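Long-range contacts in Lmo2470 protein (Listeria monocytogenes EGD-e, PDB 5HL3), which interacts with afadin and facilitates crossing of the basement membrane, as a calcium-binding internalin built on leucine-rich repeats: residues D91-P96 with Y119-E124; L219-N224 with E240-D245; I128-N133 with S154-T159; G277-I282 with T325-A330. All blocks are in the same frame, centred on the assembly; numbering follows the deposited sequence. Where two conformers were deposited one is given.

Contacts 1, 2 and 3 lie along the leucine-rich repeats, whereas contact 4 lies in the C-terminal seven-stranded sheet. Contacts 2 and 3 reach the same ten-stranded parallel sheet. Contacts 1 and 3 adjoin in sequence, through 119-124 and 128-133, yet do not otherwise touch. All four are partly buried, but contact 3 sits about 9 Å from the chain centre and contact 4 about 42 Å (centre to centre). Loops alone make contact 1, held by a carboxylate on backbone N-H groups and by waters. Contact 2 pairs parallel strands over leucines, contact 3 joins a beta turn to a loop that binds a calcium ion, and contact 4 pairs antiparallel strands lined by threonines.

Contact 1. Residues D91-P96 with Y119-E124; sequences DITTIP and YQNYPE
D91 reaches across to the backbone of Q120 and N121, the carboxylate carried there by CG lying anti to the backbone N (chi1 -169°). Its CB rests at the edge of the Y119 ring, 3.7 Å from Y119 CD1. Beyond CG the two oxygens share the work: D91 OD1 uses its syn lone pair to accept from N121 N at 2.9 Å, and D91 OD2 takes Q120 N at 2.8 Å in a nearly straight bond, met on the syn side but out of the carboxylate plane. D91 OD1 also sits over one face of the Y122 ring, offset toward its rim. The phenol oxygens of Y119 and Y122 bond backward, to F89 O and P90 O. Further along, N121 CB packs on I92 O (3.2 Å). Water 1 accepts from I95 N and lies close to I92 O and N121 O, while water 3 accepts from E124 N and donates to P96 O. E124 itself turns to K99 and H97. The arrangement docks loops of successive leucine-rich-repeat coils: segment 91-96 runs between strands 76-79 and 100-103, whereas the loop holding 119-124 runs from strand 113-114 to strand 127-129.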
loop_
_atom_site.group_PDB
_atom_site.type_symbol
_atom_site.label_atom_id
_atom_site.label_comp_id
_atom_site.label_asym_id
_atom_site.label_seq_id
_atom_site.Cartn_x
_atom_site.Cartn_y
_atom_site.Cartn_z
ATOM N N ASP A 91 -24.208 -5.555 7.766
ATOM C CA ASP A 91 -24.791 -4.215 7.646
ATOM C C ASP A 91 -26.124 -4.248 8.404
ATOM O O ASP A 91 -27.169 -4.499 7.824
ATOM C CB ASP A 91 -24.982 -3.915 6.142
ATOM C CG ASP A 91 -25.326 -2.482 5.847
ATOM O OD1 ASP A 91 -25.276 -1.613 6.743
ATOM O OD2 ASP A 91 -25.643 -2.193 4.682
ATOM N N ILE A 92 -26.076 -4.069 9.722
ATOM C CA ILE A 92 -27.266 -4.155 10.577
ATOM C C ILE A 92 -27.722 -2.758 10.965
ATOM O O ILE A 92 -26.956 -1.789 10.807
ATOM C CB ILE A 92 -27.021 -5.035 11.826
ATOM C CG1 ILE A 92 -25.851 -4.495 12.674
ATOM C CG2 ILE A 92 -26.724 -6.481 11.401
ATOM C CD1 ILE A 92 -25.704 -5.153 14.015
ATOM N N THR A 93 -28.946 -2.647 11.466
ATOM C CA THR A 93 -29.545 -1.346 11.714
ATOM C C THR A 93 -29.395 -0.836 13.145
ATOM O O THR A 93 -29.866 0.251 13.445
ATOM C CB THR A 93 -31.063 -1.404 11.425
ATOM O OG1 THR A 93 -31.660 -2.378 12.271
ATOM C CG2 THR A 93 -31.330 -1.717 9.942
ATOM N N THR A 94 -28.731 -1.598 14.009
ATOM C CA THR A 94 -28.693 -1.276 15.437
ATOM C C THR A 94 -27.385 -0.679 15.939
ATOM O O THR A 94 -27.164 -0.627 17.134
ATOM C CB THR A 94 -29.018 -2.538 16.265
ATOM O OG1 THR A 94 -28.104 -3.571 15.917
ATOM C CG2 THR A 94 -30.466 -3.014 15.991
ATOM N N ILE A 95 -26.520 -0.214 15.040
ATOM C CA ILE A 95 -25.293 0.523 15.438
ATOM C C ILE A 95 -25.270 1.794 14.572
ATOM O O ILE A 95 -24.350 2.024 13.765
ATOM C CB ILE A 95 -24.003 -0.289 15.258
ATOM C CG1 ILE A 95 -24.193 -1.745 15.724
ATOM C CG2 ILE A 95 -22.876 0.386 16.050
ATOM C CD1 ILE A 95 -22.970 -2.609 15.458
ATOM N N PRO A 96 -26.278 2.656 14.738
ATOM C CA PRO A 96 -26.437 3.795 13.843
ATOM C C PRO A 96 -25.305 4.806 13.861
ATOM O O PRO A 96 -25.097 5.509 12.840
ATOM C CB PRO A 96 -27.726 4.449 14.347
ATOM C CG PRO A 96 -27.889 3.986 15.752
ATOM C CD PRO A 96 -27.378 2.585 15.721
ATOM N N TYR A 119 -21.881 -0.772 2.615
ATOM C CA TYR A 119 -22.673 -0.518 3.823
ATOM C C TYR A 119 -23.622 0.648 3.643
ATOM O O TYR A 119 -23.210 1.734 3.197
ATOM C CB TYR A 119 -21.760 -0.204 5.016
ATOM C CG TYR A 119 -20.974 -1.390 5.534
ATOM C CD1 TYR A 119 -21.620 -2.465 6.145
ATOM C CD2 TYR A 119 -19.607 -1.426 5.445
ATOM C CE1 TYR A 119 -20.913 -3.553 6.639
ATOM C CE2 TYR A 119 -18.883 -2.493 5.954
ATOM C CZ TYR A 119 -19.545 -3.553 6.519
ATOM O OH TYR A 119 -18.807 -4.621 6.989
ATOM N N GLN A 120 -24.870 0.439 4.076
ATOM C CA GLN A 120 -25.876 1.475 4.044
ATOM C C GLN A 120 -26.321 1.974 5.408
ATOM O O GLN A 120 -26.897 3.073 5.493
ATOM C CB GLN A 120 -27.118 0.987 3.274
ATOM C CG GLN A 120 -26.815 0.584 1.825
ATOM C CD GLN A 120 -26.338 1.756 1.009
ATOM O OE1 GLN A 120 -27.013 2.802 0.964
ATOM N NE2 GLN A 120 -25.206 1.612 0.351
ATOM N N ASN A 121 -26.073 1.201 6.467
ATOM C CA ASN A 121 -26.605 1.545 7.787
ATOM C C ASN A 121 -25.593 2.208 8.722
ATOM O O ASN A 121 -25.896 2.430 9.892
ATOM C CB ASN A 121 -27.215 0.309 8.461
ATOM C CG ASN A 121 -28.412 -0.213 7.716
ATOM O OD1 ASN A 121 -29.311 0.552 7.372
ATOM N ND2 ASN A 121 -28.443 -1.508 7.493
ATOM N N TYR A 122 -24.424 2.566 8.199
ATOM C CA TYR A 122 -23.375 3.239 8.980
ATOM C C TYR A 122 -22.997 4.550 8.299
ATOM O O TYR A 122 -21.851 4.731 7.883
ATOM C CB TYR A 122 -22.135 2.335 9.139
ATOM C CG TYR A 122 -22.468 0.936 9.611
ATOM C CD1 TYR A 122 -23.259 0.721 10.754
ATOM C CD2 TYR A 122 -21.971 -0.193 8.957
ATOM C CE1 TYR A 122 -23.578 -0.546 11.179
ATOM C CE2 TYR A 122 -22.282 -1.479 9.398
ATOM C CZ TYR A 122 -23.092 -1.651 10.514
ATOM O OH TYR A 122 -23.435 -2.913 10.983
ATOM N N PRO A 123 -23.946 5.476 8.188
ATOM C CA PRO A 123 -23.665 6.734 7.468
ATOM C C PRO A 123 -22.601 7.621 8.087
ATOM O O PRO A 123 -22.101 8.516 7.413
ATOM C CB PRO A 123 -25.017 7.447 7.482
ATOM C CG PRO A 123 -25.697 6.928 8.676
ATOM C CD PRO A 123 -25.303 5.483 8.763
ATOM N N GLU A 124 -22.256 7.398 9.355
ATOM C CA GLU A 124 -21.218 8.170 10.009
ATOM C C GLU A 124 -19.856 7.494 9.952
ATOM O O GLU A 124 -18.910 7.958 10.578
ATOM C CB GLU A 124 -21.614 8.482 11.464
ATOM C CG GLU A 124 -22.933 9.266 11.519
ATOM C CD GLU A 124 -23.522 9.457 12.898
ATOM O OE1 GLU A 124 -22.873 9.180 13.888
ATOM O OE2 GLU A 124 -24.669 9.910 12.982
HETATM O O HOH W 1 -26.749 0.573 12.188
HETATM O O HOH W 2 -28.661 2.549 11.174
HETATM O O HOH W 3 -22.774 5.326 11.209
#

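Contact 2. Residues L219-N224 with E240-D245; sequences LNLRHN and ESLNLD
The amides of N220 and N243 lie side by side with planes 3° apart, offset so that N220 OD1 meets N243 CB at 3.5 Å. The guanidinium of R222, in one of its two conformers, has D245 OD2 at its edge; R222 NE makes a weak hydrogen bond to D245 OD2 (3.4 Å) as part of a salt bridge. The two asparagines lie on one face of a leucine-rich-repeat sheet, with the R222-D245 pair just past the strand ends; strands 218-220 and 241-243 of consecutive repeats run parallel in it. The backbones are tied by bonds from L219 N to S241 O, from N243 N to L219 O and from L221 N to N243 O. On the opposite face L219 and L242 point the same way, L219 CD2 packing 3.8 Å from L242 CD1; L221 CD1 then meets L244 CD2 at 3.9 Å. Each strand asparagine also closes an Asx turn, N220 OD1 accepting from R222 N and N243 OD1 from D245 N (2.9 Å). The other carboxylate oxygen of D245 accepts from Q263 N and S264 N, fixing it toward the next coil. N224 fills the asparagine place of the repeat's LxLxxN signature, its ND2 donating to L221 O and L199 O. Past the strand ends H223 N donates to D245 O at 3.0 Å, nearly in line with the carbonyl.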
loop_
_atom_site.group_PDB
_atom_site.type_symbol
_atom_site.label_atom_id
_atom_site.label_comp_id
_atom_site.label_asym_id
_atom_site.label_seq_id
_atom_site.Cartn_x
_atom_site.Cartn_y
_atom_site.Cartn_z
ATOM N N LEU A 219 3.112 10.444 -1.474
ATOM C CA LEU A 219 2.811 9.426 -2.478
ATOM C C LEU A 219 3.931 8.401 -2.385
ATOM O O LEU A 219 5.073 8.702 -2.741
ATOM C CB LEU A 219 2.704 10.050 -3.871
ATOM C CG LEU A 219 2.446 9.117 -5.049
ATOM C CD1 LEU A 219 1.231 8.246 -4.806
ATOM C CD2 LEU A 219 2.266 9.904 -6.312
ATOM N N ASN A 220 3.603 7.184 -1.975
ATOM C CA ASN A 220 4.624 6.147 -1.786
ATOM C C ASN A 220 4.500 5.107 -2.889
ATOM O O ASN A 220 3.521 4.386 -2.943
ATOM C CB ASN A 220 4.475 5.498 -0.396
ATOM C CG ASN A 220 5.619 4.575 -0.077
ATOM O OD1 ASN A 220 6.387 4.198 -0.962
ATOM N ND2 ASN A 220 5.734 4.184 1.162
ATOM N N LEU A 221 5.499 5.066 -3.779
ATOM C CA LEU A 221 5.559 4.104 -4.881
ATOM C C LEU A 221 6.726 3.149 -4.749
ATOM O O LEU A 221 7.140 2.528 -5.728
ATOM C CB LEU A 221 5.609 4.830 -6.241
ATOM C CG LEU A 221 4.508 5.845 -6.550
ATOM C CD1 LEU A 221 4.700 6.511 -7.885
ATOM C CD2 LEU A 221 3.129 5.289 -6.446
ATOM N N ARG A 222 7.272 3.016 -3.542
ATOM C CA ARG A 222 8.427 2.142 -3.328
ATOM C C ARG A 222 8.098 0.711 -3.741
ATOM O O ARG A 222 6.981 0.240 -3.553
ATOM C CB ARG A 222 8.819 2.182 -1.848
ATOM C CG ARG A 222 10.012 1.348 -1.434
ATOM C CD ARG A 222 10.400 1.705 0.004
ATOM N NE ARG A 222 11.739 1.229 0.382
ATOM C CZ ARG A 222 11.964 0.081 1.007
ATOM N NH1 ARG A 222 10.938 -0.704 1.289
ATOM N NH2 ARG A 222 13.200 -0.291 1.341
ATOM N N HIS A 223 9.074 0.012 -4.303
ATOM C CA HIS A 223 8.900 -1.389 -4.649
ATOM C C HIS A 223 7.741 -1.631 -5.616
ATOM O O HIS A 223 6.865 -2.448 -5.358
ATOM C CB HIS A 223 8.778 -2.271 -3.384
ATOM C CG HIS A 223 10.094 -2.773 -2.859
ATOM N ND1 HIS A 223 10.937 -3.568 -3.611
ATOM C CD2 HIS A 223 10.691 -2.633 -1.649
ATOM C CE1 HIS A 223 11.999 -3.884 -2.894
ATOM N NE2 HIS A 223 11.879 -3.326 -1.705
ATOM N N ASN A 224 7.753 -0.935 -6.747
ATOM C CA ASN A 224 6.814 -1.200 -7.839
ATOM C C ASN A 224 7.662 -1.628 -9.044
ATOM O O ASN A 224 8.806 -2.080 -8.872
ATOM C CB ASN A 224 5.917 0.018 -8.055
ATOM C CG ASN A 224 4.713 -0.019 -7.148
ATOM O OD1 ASN A 224 3.749 -0.690 -7.452
ATOM N ND2 ASN A 224 4.794 0.627 -6.029
ATOM N N GLU A 240 4.999 16.727 -1.070
ATOM C CA GLU A 240 6.190 16.868 -0.205
ATOM C C GLU A 240 7.112 15.660 -0.287
ATOM O O GLU A 240 8.340 15.811 -0.176
ATOM C CB GLU A 240 5.778 17.077 1.263
ATOM C CG GLU A 240 4.970 18.350 1.536
ATOM C CD GLU A 240 4.389 18.455 2.957
ATOM O OE1 GLU A 240 4.579 17.551 3.814
ATOM O OE2 GLU A 240 3.745 19.499 3.241
ATOM N N SER A 241 6.553 14.462 -0.455
ATOM C CA SER A 241 7.359 13.245 -0.500
ATOM C C SER A 241 6.836 12.307 -1.560
ATOM O O SER A 241 5.666 11.917 -1.533
ATOM C CB SER A 241 7.366 12.515 0.845
ATOM O OG SER A 241 8.169 11.337 0.756
ATOM N N LEU A 242 7.714 11.925 -2.478
ATOM C CA LEU A 242 7.416 10.925 -3.507
ATOM C C LEU A 242 8.472 9.838 -3.353
ATOM O O LEU A 242 9.647 10.036 -3.708
ATOM C CB LEU A 242 7.469 11.544 -4.905
ATOM C CG LEU A 242 7.333 10.610 -6.110
ATOM C CD1 LEU A 242 6.014 9.890 -6.055
ATOM C CD2 LEU A 242 7.424 11.388 -7.408
ATOM N N ASN A 243 8.067 8.677 -2.874
ATOM C CA ASN A 243 9.022 7.595 -2.631
ATOM C C ASN A 243 9.085 6.707 -3.858
ATOM O O ASN A 243 8.107 6.073 -4.197
ATOM C CB ASN A 243 8.633 6.805 -1.378
ATOM C CG ASN A 243 9.745 5.875 -0.912
ATOM O OD1 ASN A 243 10.556 5.385 -1.720
ATOM N ND2 ASN A 243 9.800 5.622 0.361
ATOM N N LEU A 244 10.249 6.699 -4.523
ATOM C CA LEU A 244 10.468 5.889 -5.730
ATOM C C LEU A 244 11.520 4.822 -5.457
ATOM O O LEU A 244 12.036 4.203 -6.408
ATOM C CB LEU A 244 10.906 6.779 -6.905
ATOM C CG LEU A 244 9.915 7.876 -7.269
ATOM C CD1 LEU A 244 10.422 8.751 -8.423
ATOM C CD2 LEU A 244 8.534 7.337 -7.605
ATOM N N ASP A 245 11.832 4.549 -4.210
ATOM C CA ASP A 245 12.909 3.599 -3.892
ATOM C C ASP A 245 12.590 2.224 -4.460
ATOM O O ASP A 245 11.444 1.800 -4.542
ATOM C CB ASP A 245 13.071 3.497 -2.361
ATOM C CG ASP A 245 14.468 3.192 -1.909
ATOM O OD1 ASP A 245 15.402 3.680 -2.533
ATOM O OD2 ASP A 245 14.606 2.582 -0.823
HETATM O O HOH W 4 6.340 9.143 0.248
#

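Contact 3. Residues I128-N133 with S154-T159; sequences ITMSGN and SEMLIT. With CA (calcium ion), chain E.
M130, a selenomethionine, receives the methyl of the selenomethionine M156 on its CB, M156 CE lying 3.6 Å from M130 CB. Here two leucine-rich-repeat coils meet just past strand 127-129, where a type II beta turn spans M130 to N133. S131 comes next: its OG, anti to the carbonyl carbon (chi1 -58°), accepts from S154 N at 3.0 Å. S154 OG is engaged instead with S178. G132 N then donates to S154 O at 2.8 Å, and more weakly to E155 O. With its positive phi (98°), G132 holds a backbone shape in which a CB would collide with the carbonyl oxygen of S131, as suits a glycine in a type II turn; its CA passes 3.2 Å from E155 O. Water 5 donates both to G132 O and to E155 OE1, bridging the two segments. N133 ends the segment in the asparagine place of the LxLxxN-like repeat: its ND2 donates to M130 O and to A104 O, holding the amide against the turn. N133 O, its backbone oxygen, faces M156 CG at 3.1 Å, the selenomethionine chain bending at its last torsion (chi3 77°) to carry CE back to M130. Water 6 lies 2.8 Å from M156 O, and water 7 donates to T159 OG1; both waters ligate the calcium ion, which E162 also binds and which L157 O reaches at 2.4 Å.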
loop_
_atom_site.group_PDB
_atom_site.type_symbol
_atom_site.label_atom_id
_atom_site.label_comp_id
_atom_site.label_asym_id
_atom_site.label_seq_id
_atom_site.Cartn_x
_atom_site.Cartn_y
_atom_site.Cartn_z
ATOM N N ILE A 128 -12.203 2.636 7.996
ATOM C CA ILE A 128 -12.310 1.182 7.829
ATOM C C ILE A 128 -10.900 0.616 7.662
ATOM O O ILE A 128 -10.133 1.113 6.854
ATOM C CB ILE A 128 -13.171 0.788 6.635
ATOM C CG1 ILE A 128 -14.633 1.276 6.826
ATOM C CG2 ILE A 128 -13.097 -0.727 6.424
ATOM C CD1 ILE A 128 -15.499 1.021 5.620
ATOM N N THR A 129 -10.572 -0.407 8.448
ATOM C CA THR A 129 -9.278 -1.111 8.378
ATOM C C THR A 129 -9.500 -2.602 8.237
ATOM O O THR A 129 -10.155 -3.211 9.088
ATOM C CB THR A 129 -8.437 -0.897 9.639
ATOM O OG1 THR A 129 -8.233 0.500 9.860
ATOM C CG2 THR A 129 -7.070 -1.576 9.541
HETATM N N MSE A 130 -8.945 -3.181 7.168
HETATM C CA MSE A 130 -9.086 -4.636 6.926
HETATM C C MSE A 130 -7.774 -5.244 6.482
HETATM O O MSE A 130 -7.732 -6.414 6.083
HETATM C CB MSE A 130 -10.115 -4.863 5.846
HETATM C CG MSE A 130 -11.521 -4.397 6.267
HETATM SE SE MSE A 130 -12.822 -4.476 4.809
HETATM C CE MSE A 130 -13.174 -6.274 5.000
ATOM N N SER A 131 -6.697 -4.487 6.591
ATOM C CA SER A 131 -5.370 -4.920 6.131
ATOM C C SER A 131 -4.948 -6.302 6.618
ATOM O O SER A 131 -5.120 -6.671 7.772
ATOM C CB SER A 131 -4.330 -3.926 6.581
ATOM O OG SER A 131 -4.639 -2.631 6.081
ATOM N N GLY A 132 -4.363 -7.063 5.685
ATOM C CA GLY A 132 -3.796 -8.410 5.971
ATOM C C GLY A 132 -4.713 -9.555 5.623
ATOM O O GLY A 132 -4.322 -10.694 5.686
ATOM N N ASN A 133 -5.943 -9.238 5.263
ATOM C CA ASN A 133 -6.960 -10.233 4.956
ATOM C C ASN A 133 -7.261 -10.241 3.461
ATOM O O ASN A 133 -7.312 -9.187 2.823
ATOM C CB ASN A 133 -8.185 -9.905 5.798
ATOM C CG ASN A 133 -7.871 -9.951 7.287
ATOM O OD1 ASN A 133 -7.577 -11.007 7.816
ATOM N ND2 ASN A 133 -7.888 -8.799 7.955
ATOM N N SER A 154 -4.316 -2.650 3.066
ATOM C CA SER A 154 -2.985 -3.161 2.690
ATOM C C SER A 154 -2.958 -4.683 2.746
ATOM O O SER A 154 -3.585 -5.271 3.637
ATOM C CB SER A 154 -1.954 -2.597 3.661
ATOM O OG SER A 154 -0.673 -3.111 3.381
ATOM N N GLU A 155 -2.244 -5.327 1.819
ATOM C CA GLU A 155 -2.056 -6.802 1.849
ATOM C C GLU A 155 -3.384 -7.535 1.847
ATOM O O GLU A 155 -3.717 -8.286 2.778
ATOM C CB GLU A 155 -1.179 -7.259 3.023
ATOM C CG GLU A 155 -0.649 -8.664 2.774
ATOM C CD GLU A 155 0.210 -9.193 3.862
ATOM O OE1 GLU A 155 -0.207 -9.196 5.031
ATOM O OE2 GLU A 155 1.313 -9.684 3.541
HETATM N N MSE A 156 -4.110 -7.377 0.750
HETATM C CA MSE A 156 -5.413 -8.011 0.587
HETATM C C MSE A 156 -5.597 -8.665 -0.756
HETATM O O MSE A 156 -6.706 -9.052 -1.093
HETATM C CB MSE A 156 -6.557 -6.984 0.782
HETATM C CG MSE A 156 -6.524 -6.309 2.165
HETATM SE SE MSE A 156 -8.132 -5.248 2.496
HETATM C CE MSE A 156 -9.327 -6.725 2.911
ATOM N N LEU A 157 -4.503 -8.842 -1.512
ATOM C CA LEU A 157 -4.555 -9.370 -2.891
ATOM C C LEU A 157 -5.527 -8.591 -3.805
ATOM O O LEU A 157 -6.287 -9.183 -4.583
ATOM C CB LEU A 157 -4.802 -10.868 -2.884
ATOM C CG LEU A 157 -3.623 -11.672 -2.312
ATOM C CD1 LEU A 157 -4.067 -13.103 -2.152
ATOM C CD2 LEU A 157 -2.398 -11.596 -3.180
ATOM N N ILE A 158 -5.472 -7.262 -3.710
ATOM C CA ILE A 158 -6.312 -6.426 -4.536
ATOM C C ILE A 158 -5.634 -6.202 -5.891
ATOM O O ILE A 158 -4.468 -5.815 -5.945
ATOM C CB ILE A 158 -6.591 -5.089 -3.841
ATOM C CG1 ILE A 158 -7.426 -5.365 -2.585
ATOM C CG2 ILE A 158 -7.363 -4.143 -4.779
ATOM C CD1 ILE A 158 -7.530 -4.208 -1.622
ATOM N N THR A 159 -6.379 -6.468 -6.966
ATOM C CA THR A 159 -5.940 -6.193 -8.348
ATOM C C THR A 159 -6.686 -4.962 -8.862
ATOM O O THR A 159 -7.693 -4.520 -8.274
ATOM C CB THR A 159 -6.104 -7.420 -9.266
ATOM O OG1 THR A 159 -7.405 -7.990 -9.065
ATOM C CG2 THR A 159 -5.034 -8.462 -8.922
HETATM CA CA CA E . -8.427 -10.012 -5.326
HETATM O O HOH W 5 -1.782 -11.137 6.303
HETATM O O HOH W 6 -8.262 -10.357 -3.018
HETATM O O HOH W 7 -7.247 -10.316 -7.381
HETATM O O HOH W 8 -8.689 -12.290 -5.507
HETATM O O HOH W 9 -10.716 -10.239 -4.559
#

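Contact 4. Residues G277-I282 with T325-A330; sequences GDTCTI and TVDTSA
Strands 280-283 and 323-326 run antiparallel, C280 and V326 forming a hydrogen-bonded pair in which C280 N donates to V326 O at 3.0 Å and V326 N to C280 O at 2.8 Å. T281 and T325 make the adjacent non-hydrogen-bonded pair, and there the side chains supply the link: T281 OG1 and T325 OG1 are hydrogen-bonded at 2.8 Å. Both hydroxyls lie anti to their own carbonyl carbons, which brings them tip to tip on the same face of the sheet; T325 OG1 has a second partner in N318 ND2. T279 CB stands beside V326 O, and its CG2 approaches D327 OD1 at 3.6 Å. Strand 280-283 is the outermost strand on this side of the mixed sheet in the DUF3244 region, a family of the E-set clan, with 323-326 next to it. C280 and V326 point to the buried face, where both touch W356 of strand 350-360. Beyond the strands the segments continue to interlock. T328 OG1, set between its backbone N and carbonyl carbon (chi1 48°), donates to D278 O at 2.8 Å, tilted 26° from the carbonyl plane. The chain following V326 folds into an Asx turn, D327 OD1 accepting from S329 N on its anti side, out of the carboxylate plane, and from S329 OG at 2.6 Å through the syn lone pair. With S329 so bonded, its CB lies 3.1 Å from G277 O. Water 10 accepts from G277 N and donates to T328 O at 2.8 Å.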
loop_
_atom_site.group_PDB
_atom_site.type_symbol
_atom_site.label_atom_id
_atom_site.label_comp_id
_atom_site.label_asym_id
_atom_site.label_seq_id
_atom_site.Cartn_x
_atom_site.Cartn_y
_atom_site.Cartn_z
ATOM N N GLY A 277 39.040 -2.958 -28.481
ATOM C CA GLY A 277 39.900 -1.796 -28.218
ATOM C C GLY A 277 39.149 -0.536 -27.825
ATOM O O GLY A 277 39.754 0.413 -27.326
ATOM N N ASP A 278 37.836 -0.519 -28.050
ATOM C CA ASP A 278 36.991 0.622 -27.704
ATOM C C ASP A 278 36.612 0.613 -26.231
ATOM O O ASP A 278 36.533 -0.436 -25.604
ATOM C CB ASP A 278 35.649 0.583 -28.466
ATOM C CG ASP A 278 35.776 0.819 -29.964
ATOM O OD1 ASP A 278 36.838 1.269 -30.445
ATOM O OD2 ASP A 278 34.760 0.542 -30.664
ATOM N N THR A 279 36.366 1.802 -25.699
ATOM C CA THR A 279 35.733 1.931 -24.392
ATOM C C THR A 279 34.207 1.905 -24.636
ATOM O O THR A 279 33.749 1.763 -25.778
ATOM C CB THR A 279 36.151 3.228 -23.672
ATOM O OG1 THR A 279 35.793 4.358 -24.483
ATOM C CG2 THR A 279 37.616 3.244 -23.407
ATOM N N CYS A 280 33.422 2.043 -23.577
ATOM C CA CYS A 280 31.981 2.015 -23.703
ATOM C C CYS A 280 31.388 3.122 -22.836
ATOM O O CYS A 280 31.653 3.194 -21.635
ATOM C CB CYS A 280 31.478 0.651 -23.267
ATOM S SG CYS A 280 29.709 0.422 -23.503
ATOM N N THR A 281 30.587 3.985 -23.456
ATOM C CA THR A 281 30.007 5.137 -22.779
ATOM C C THR A 281 28.501 4.981 -22.708
ATOM O O THR A 281 27.874 4.511 -23.644
ATOM C CB THR A 281 30.420 6.427 -23.513
ATOM O OG1 THR A 281 31.849 6.548 -23.450
ATOM C CG2 THR A 281 29.779 7.639 -22.910
ATOM N N ILE A 282 27.926 5.379 -21.580
ATOM C CA ILE A 282 26.496 5.304 -21.327
ATOM C C ILE A 282 25.931 6.648 -20.879
ATOM O O ILE A 282 26.637 7.483 -20.286
ATOM C CB ILE A 282 26.134 4.258 -20.206
ATOM C CG1 ILE A 282 26.849 4.579 -18.872
ATOM C CG2 ILE A 282 26.474 2.851 -20.675
ATOM C CD1 ILE A 282 26.329 3.830 -17.665
ATOM N N THR A 325 31.899 6.573 -18.664
ATOM C CA THR A 325 32.672 5.707 -19.564
ATOM C C THR A 325 33.308 4.568 -18.796
ATOM O O THR A 325 33.953 4.801 -17.779
ATOM C CB THR A 325 33.757 6.505 -20.313
ATOM O OG1 THR A 325 33.106 7.486 -21.139
ATOM C CG2 THR A 325 34.604 5.612 -21.175
ATOM N N VAL A 326 33.089 3.339 -19.264
ATOM C CA VAL A 326 33.714 2.152 -18.700
ATOM C C VAL A 326 34.798 1.705 -19.657
ATOM O O VAL A 326 34.582 1.604 -20.865
ATOM C CB VAL A 326 32.686 1.036 -18.491
ATOM C CG1 VAL A 326 33.336 -0.191 -17.857
ATOM C CG2 VAL A 326 31.561 1.544 -17.634
ATOM N N ASP A 327 35.993 1.504 -19.122
ATOM C CA ASP A 327 37.124 1.134 -19.960
ATOM C C ASP A 327 37.120 -0.359 -20.277
ATOM O O ASP A 327 37.725 -1.163 -19.565
ATOM C CB ASP A 327 38.443 1.546 -19.324
ATOM C CG ASP A 327 39.622 1.293 -20.228
ATOM O OD1 ASP A 327 39.427 0.831 -21.372
ATOM O OD2 ASP A 327 40.764 1.572 -19.812
ATOM N N THR A 328 36.478 -0.680 -21.398
ATOM C CA THR A 328 36.388 -2.041 -21.965
ATOM C C THR A 328 37.462 -2.302 -23.030
ATOM O O THR A 328 37.400 -3.306 -23.722
ATOM C CB THR A 328 35.006 -2.226 -22.646
ATOM O OG1 THR A 328 34.742 -1.101 -23.491
ATOM C CG2 THR A 328 33.898 -2.354 -21.624
ATOM N N SER A 329 38.455 -1.422 -23.140
ATOM C CA SER A 329 39.412 -1.481 -24.244
ATOM C C SER A 329 40.333 -2.713 -24.271
ATOM O O SER A 329 40.842 -3.068 -25.340
ATOM C CB SER A 329 40.235 -0.198 -24.288
ATOM O OG SER A 329 41.114 -0.103 -23.185
ATOM N N ALA A 330 40.531 -3.365 -23.127
ATOM C CA ALA A 330 41.411 -4.545 -23.078
ATOM C C ALA A 330 40.671 -5.870 -23.299
ATOM O O ALA A 330 41.315 -6.909 -23.429
ATOM C CB ALA A 330 42.185 -4.589 -21.761
HETATM O O HOH W 10 37.704 -4.231 -26.370
#